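Local coordinates for ferrous iron uptake transporter protein B (Streptococcus thermophilus, PDB 3TAH) that probably drives GTP-dependent uptake of ferrous iron into the cell, this piece being its cytosolic G-protein domain with a guanine nucleotide bound, at residues R199-K204 with A214-S219; R95-T100 with V110-N115. The protein carries 1 engineered substitution. All coordinates share one frame; numbering follows the deposited sequence.

Contact 1: R199-K204 with A214-S219; sequences RFYAIK and AELDLS
Tyr201 and Leu216 mark where the two backbones come nearest, with their CA atoms 9.3 Å apart. Residues 199-204 are a piece of helix 198-206. Residues 214-219 cover the end of helix 210-215 and the turn after it. Leu216 is the first residue there to leave helical geometry. No hydrogen bond crosses the contact, and side chains span the gap.

Tyr201 supplies the whole helix side. Its chi1 of -74° sets the ring beside the backbone N and puts CD1 and CE1 on the side of both partners. Leu216 brings one branch, with CD1 lying 4.0 Å from Tyr201 CD1. The same methyl is as near to CE1, so it spans that ring bond. Leu216 was modelled in two conformers, and this touch belongs to one of them.

Glu215 reaches the ring with an extended chain. OE1 lies 3.6 Å from Tyr201 CE1, at the ring edge and near its plane. The carboxylate is turned 66° from the ring. The weakly positive ring C-H edge probably makes this approach mildly favourable. Tyr201 OH is 4.3 Å from Glu215 OE1, too far for a hydrogen bond. Tyr201 also touches Val193 and Leu77, the latter on helix 67-77 of the G domain.

The ends of the segments are held separately. Arg199 forms a salt bridge with Glu179, and Lys204 forms one with Glu207. Ser219 is the N-cap of helix 220-237. Its OG caps a backbone N of that helix, while its own N bonds to Gln222 OE1, a pattern consistent with a capping box.

The arrangement is a packing of consecutive helices 198-206 and 210-215 at the surface of the FeoB cytosolic helical domain, away from the nucleotide. One aromatic side chain of helix 198-206 packs against the C-terminal end of helix 210-215, at Glu215 and Leu216.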
# COMPACT_ATOMS: atom_id res chain seq x y z
N ARG A 199 -9.87 8.41 -1.44
CA ARG A 199 -9.39 7.97 -2.75
C ARG A 199 -9.36 6.44 -2.88
O ARG A 199 -9.71 5.91 -3.94
CB ARG A 199 -8.01 8.58 -3.04
CG ARG A 199 -7.55 8.37 -4.45
CD ARG A 199 -6.29 9.19 -4.73
NE ARG A 199 -5.75 8.82 -6.02
CZ ARG A 199 -6.12 9.32 -7.20
NH1 ARG A 199 -7.05 10.27 -7.31
NH2 ARG A 199 -5.53 8.86 -8.30
N PHE A 200 -8.96 5.75 -1.81
CA PHE A 200 -8.99 4.29 -1.77
C PHE A 200 -10.40 3.79 -2.05
O PHE A 200 -10.60 2.89 -2.87
CB PHE A 200 -8.54 3.74 -0.40
CG PHE A 200 -8.62 2.25 -0.31
CD1 PHE A 200 -7.53 1.47 -0.65
CD2 PHE A 200 -9.78 1.63 0.11
CE1 PHE A 200 -7.60 0.10 -0.58
CE2 PHE A 200 -9.85 0.24 0.18
CZ PHE A 200 -8.75 -0.51 -0.17
N TYR A 201 -11.37 4.37 -1.35
CA TYR A 201 -12.76 3.97 -1.52
C TYR A 201 -13.29 4.34 -2.91
O TYR A 201 -14.02 3.56 -3.51
CB TYR A 201 -13.64 4.59 -0.44
CG TYR A 201 -13.47 3.95 0.90
CD1 TYR A 201 -13.95 2.66 1.13
CD2 TYR A 201 -12.84 4.61 1.93
CE1 TYR A 201 -13.80 2.06 2.37
CE2 TYR A 201 -12.69 4.01 3.17
CZ TYR A 201 -13.18 2.74 3.38
OH TYR A 201 -13.02 2.14 4.61
N ALA A 202 -12.93 5.52 -3.40
CA ALA A 202 -13.40 5.96 -4.72
C ALA A 202 -12.91 5.00 -5.82
O ALA A 202 -13.68 4.62 -6.71
CB ALA A 202 -12.97 7.39 -5.01
N ILE A 203 -11.65 4.60 -5.76
CA ILE A 203 -11.08 3.68 -6.75
C ILE A 203 -11.73 2.31 -6.64
O ILE A 203 -12.05 1.69 -7.66
CB ILE A 203 -9.55 3.58 -6.64
CG1 ILE A 203 -8.91 4.90 -7.03
CG2 ILE A 203 -9.01 2.46 -7.58
CD1 ILE A 203 -7.47 5.03 -6.65
N LYS A 204 -11.91 1.82 -5.41
CA LYS A 204 -12.60 0.55 -5.19
C LYS A 204 -14.02 0.54 -5.73
O LYS A 204 -14.46 -0.45 -6.31
CB LYS A 204 -12.61 0.20 -3.71
CG LYS A 204 -11.25 -0.25 -3.20
CD LYS A 204 -11.03 -1.71 -3.47
CE LYS A 204 -9.57 -2.12 -3.35
NZ LYS A 204 -8.77 -1.57 -4.47
N ALA A 214 -20.68 -3.70 -0.44
CA ALA A 214 -21.46 -4.28 0.64
C ALA A 214 -21.33 -3.51 1.95
O ALA A 214 -22.27 -3.46 2.71
CB ALA A 214 -21.06 -5.74 0.84
N GLU A 215 -20.17 -2.90 2.22
CA GLU A 215 -19.95 -2.27 3.52
C GLU A 215 -20.43 -0.82 3.62
O GLU A 215 -20.83 -0.40 4.70
CB GLU A 215 -18.47 -2.33 3.94
CG GLU A 215 -17.60 -1.20 3.43
CD GLU A 215 -16.13 -1.31 3.82
OE1 GLU A 215 -15.27 -1.18 2.93
OE2 GLU A 215 -15.82 -1.53 5.00
N LEU A 216 -20.38 -0.07 2.52
CA LEU A 216 -20.75 1.34 2.52
C LEU A 216 -22.27 1.53 2.48
O LEU A 216 -22.97 0.83 1.76
CB LEU A 216 -20.14 2.07 1.32
CG LEU A 216 -18.73 2.66 1.47
CD1 LEU A 216 -17.73 1.58 1.75
CD2 LEU A 216 -18.34 3.43 0.22
N ASP A 217 -22.76 2.48 3.26
CA ASP A 217 -24.18 2.79 3.32
C ASP A 217 -24.37 3.93 2.34
O ASP A 217 -24.33 5.11 2.73
CB ASP A 217 -24.58 3.20 4.74
CG ASP A 217 -26.04 3.63 4.85
OD1 ASP A 217 -26.91 3.02 4.21
OD2 ASP A 217 -26.31 4.59 5.59
N LEU A 218 -24.53 3.57 1.06
CA LEU A 218 -24.75 4.55 -0.01
C LEU A 218 -26.22 4.65 -0.36
O LEU A 218 -26.93 3.64 -0.44
CB LEU A 218 -23.98 4.19 -1.29
CG LEU A 218 -22.45 4.12 -1.13
CD1 LEU A 218 -21.77 3.78 -2.46
CD2 LEU A 218 -21.89 5.42 -0.52
N SER A 219 -26.67 5.88 -0.58
CA SER A 219 -28.05 6.12 -1.01
C SER A 219 -28.25 5.62 -2.43
O SER A 219 -27.27 5.40 -3.19
CB SER A 219 -28.37 7.61 -0.95
OG SER A 219 -27.69 8.33 -1.97

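Contact 2: R95-T100 with V110-N115. With BGO (3'-O-(N-methylanthraniloyl)guanosine-5'-diphosphate), chain C.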
# COMPACT_ATOMS: atom_id res chain seq x y z
N ARG A 95 6.45 -5.51 -10.42
CA ARG A 95 5.44 -6.42 -9.86
C ARG A 95 5.13 -6.09 -8.39
O ARG A 95 3.98 -6.12 -8.00
CB ARG A 95 5.85 -7.89 -9.97
CG ARG A 95 4.80 -8.88 -9.40
CD ARG A 95 5.05 -10.36 -9.76
NE ARG A 95 6.19 -10.93 -9.04
CZ ARG A 95 6.84 -12.05 -9.37
NH1 ARG A 95 6.50 -12.78 -10.42
NH2 ARG A 95 7.88 -12.44 -8.63
N ASN A 96 6.17 -5.79 -7.61
CA ASN A 96 6.01 -5.44 -6.20
C ASN A 96 5.32 -4.07 -5.97
O ASN A 96 4.58 -3.91 -5.00
CB ASN A 96 7.35 -5.44 -5.46
CG ASN A 96 7.83 -6.84 -5.10
OD1 ASN A 96 8.03 -7.16 -3.92
ND2 ASN A 96 8.03 -7.68 -6.11
N LEU A 97 5.57 -3.11 -6.86
CA LEU A 97 4.98 -1.76 -6.71
C LEU A 97 3.48 -1.72 -7.01
O LEU A 97 2.82 -0.73 -6.71
CB LEU A 97 5.72 -0.71 -7.56
CG LEU A 97 7.17 -0.42 -7.17
CD1 LEU A 97 7.79 0.48 -8.22
CD2 LEU A 97 7.28 0.22 -5.75
N TYR A 98 2.93 -2.78 -7.61
CA TYR A 98 1.49 -2.86 -7.82
C TYR A 98 0.75 -2.71 -6.50
O TYR A 98 -0.14 -1.85 -6.35
CB TYR A 98 1.14 -4.18 -8.52
CG TYR A 98 -0.30 -4.31 -8.92
CD1 TYR A 98 -0.76 -3.75 -10.11
CD2 TYR A 98 -1.20 -4.99 -8.12
CE1 TYR A 98 -2.07 -3.87 -10.48
CE2 TYR A 98 -2.52 -5.11 -8.49
CZ TYR A 98 -2.95 -4.55 -9.67
OH TYR A 98 -4.25 -4.66 -10.03
N LEU A 99 1.14 -3.50 -5.51
CA LEU A 99 0.61 -3.36 -4.16
C LEU A 99 0.92 -1.96 -3.58
O LEU A 99 0.06 -1.35 -2.97
CB LEU A 99 1.20 -4.43 -3.24
CG LEU A 99 0.75 -4.41 -1.77
CD1 LEU A 99 -0.76 -4.66 -1.61
CD2 LEU A 99 1.56 -5.40 -0.96
N THR A 100 2.15 -1.48 -3.77
CA THR A 100 2.58 -0.22 -3.22
C THR A 100 1.61 0.91 -3.57
O THR A 100 1.24 1.73 -2.71
CB THR A 100 4.00 0.13 -3.71
OG1 THR A 100 4.90 -0.95 -3.40
CG2 THR A 100 4.46 1.44 -3.09
N VAL A 110 3.41 5.84 3.56
CA VAL A 110 4.22 4.68 3.21
C VAL A 110 5.71 5.02 3.22
O VAL A 110 6.08 6.10 2.74
CB VAL A 110 3.80 4.14 1.82
CG1 VAL A 110 4.79 3.12 1.29
CG2 VAL A 110 2.38 3.57 1.90
N THR A 111 6.52 4.12 3.78
CA THR A 111 7.98 4.15 3.70
C THR A 111 8.37 2.79 3.09
O THR A 111 7.86 1.76 3.51
CB THR A 111 8.63 4.32 5.07
OG1 THR A 111 8.32 5.62 5.60
CG2 THR A 111 10.15 4.14 4.99
N ILE A 112 9.26 2.78 2.10
CA ILE A 112 9.63 1.53 1.41
C ILE A 112 10.98 1.01 1.87
O ILE A 112 11.94 1.78 1.87
CB ILE A 112 9.65 1.70 -0.13
CG1 ILE A 112 8.24 1.91 -0.69
CG2 ILE A 112 10.31 0.48 -0.80
CD1 ILE A 112 8.22 2.22 -2.22
N ALA A 113 11.05 -0.27 2.27
CA ALA A 113 12.31 -0.99 2.45
C ALA A 113 12.51 -1.67 1.11
O ALA A 113 11.82 -2.62 0.78
CB ALA A 113 12.25 -2.01 3.60
N LEU A 114 13.47 -1.16 0.34
CA LEU A 114 13.77 -1.67 -0.98
C LEU A 114 14.76 -2.79 -0.71
O LEU A 114 15.98 -2.55 -0.70
CB LEU A 114 14.34 -0.56 -1.87
CG LEU A 114 14.73 -0.96 -3.31
CD1 LEU A 114 13.48 -1.38 -4.08
CD2 LEU A 114 15.46 0.15 -4.06
N ASN A 115 14.21 -3.99 -0.51
CA ASN A 115 14.91 -5.16 0.01
C ASN A 115 15.52 -6.00 -1.12
O ASN A 115 15.23 -5.77 -2.30
CB ASN A 115 13.96 -5.96 0.93
CG ASN A 115 14.68 -6.97 1.82
OD1 ASN A 115 15.66 -6.65 2.48
ND2 ASN A 115 14.19 -8.21 1.83
C' BGO C . 15.38 -18.51 2.00
N1 BGO C . 18.72 -10.56 0.40
C2 BGO C . 18.87 -11.90 0.01
N2 BGO C . 19.91 -12.27 -0.74
N3 BGO C . 17.95 -12.81 0.38
C4 BGO C . 16.91 -12.42 1.14
C5 BGO C . 16.71 -11.10 1.56
C6 BGO C . 17.64 -10.14 1.18
O6 BGO C . 17.54 -8.95 1.52
N7 BGO C . 15.59 -11.09 2.28
C8 BGO C . 15.08 -12.32 2.33
N9 BGO C . 15.90 -13.12 1.63
PA BGO C . 11.15 -14.24 3.42
PB BGO C . 8.43 -13.24 3.10
C1' BGO C . 16.23 -19.61 1.33
O1' BGO C . 15.04 -18.61 3.17
O1A BGO C . 11.53 -13.35 4.52
C1B BGO C . 15.81 -14.52 1.34
O1B BGO C . 8.09 -11.97 2.45
C2' BGO C . 16.82 -20.64 2.08
N2' BGO C . 16.67 -20.72 3.41
O2' BGO C . 16.33 -15.90 3.18
O2A BGO C . 10.72 -15.65 3.71
C2B BGO C . 15.29 -15.43 2.34
O2B BGO C . 8.44 -13.21 4.55
C3' BGO C . 17.57 -21.60 1.42
O3' BGO C . 15.05 -17.44 1.33
O3A BGO C . 9.94 -13.58 2.56
C3B BGO C . 14.30 -16.47 2.09
O3B BGO C . 7.68 -14.41 2.54
C4' BGO C . 17.75 -21.54 0.05
O4' BGO C . 14.66 -14.65 0.44
C4B BGO C . 13.69 -15.74 0.90
C5' BGO C . 17.18 -20.52 -0.71
O5' BGO C . 12.37 -14.28 2.36
C5B BGO C . 12.32 -15.08 1.16
C6' BGO C . 16.41 -19.55 -0.06
CM' BGO C . 16.82 -21.99 4.15
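The contact lies in the beta-alpha-beta unit leading to the guanine pocket, where Leu97 and Thr100 of helix 93-105 meet Ile112 of strand 110-115. Ile112 CD1 is the shared point. It lies 3.9 Å from Thr100 CG2 and 4.2 Å from Leu97 CD2. Ile112 crosses each of the two side chains at about a right angle. Its end methyl, CD1, makes both touches.

Thr100 is divided in use. With OG1 beside the backbone N (chi1 -55°), CG2 is left for Ile112, while OG1 is hydrogen-bonded to Asn86 OD1. Val88 of strand 83-89 touches both Thr100 and Ile112. This is the beta-alpha-beta crossover of a P-loop GTPase, with strands 83-89 and 110-115 parallel neighbours.

Asn115 ends the strand and begins the sequence Asn-Met-Ile-Asp, the counterpart of the NKxD guanine-recognition motif. Asn115 ND2 donates to N7 of the mGDP base at 3.2 Å, with a bent N-H...N angle of 142°. ND2 also bonds to Ser14 O, and OD1 to Thr143 OG1, which together fix the rotation of the amide. Asn115 OD1 comes within 3.1 Å of the base O6, a close approach of two oxygens and not a hydrogen bond.

How the contacts relate
Contact 2 is buried in the G domain, while contact 1 is a surface contact in the helical domain. Their centres are 25 Å apart and they do not touch. They follow one another along the chain and share no helix or strand. Contact 2 joins a helix to a sheet strand through aliphatic methyls alone, and its strand runs on to the nucleotide. Contact 1 joins a helix to the end of the next helix and the first residue after it through one aromatic ring, with an exposed carboxylate among the partners. Neither has a hydrogen bond between its segments. Helix 241-259 links the two neighbourhoods, touching Ile203 of one and Leu97 of the other.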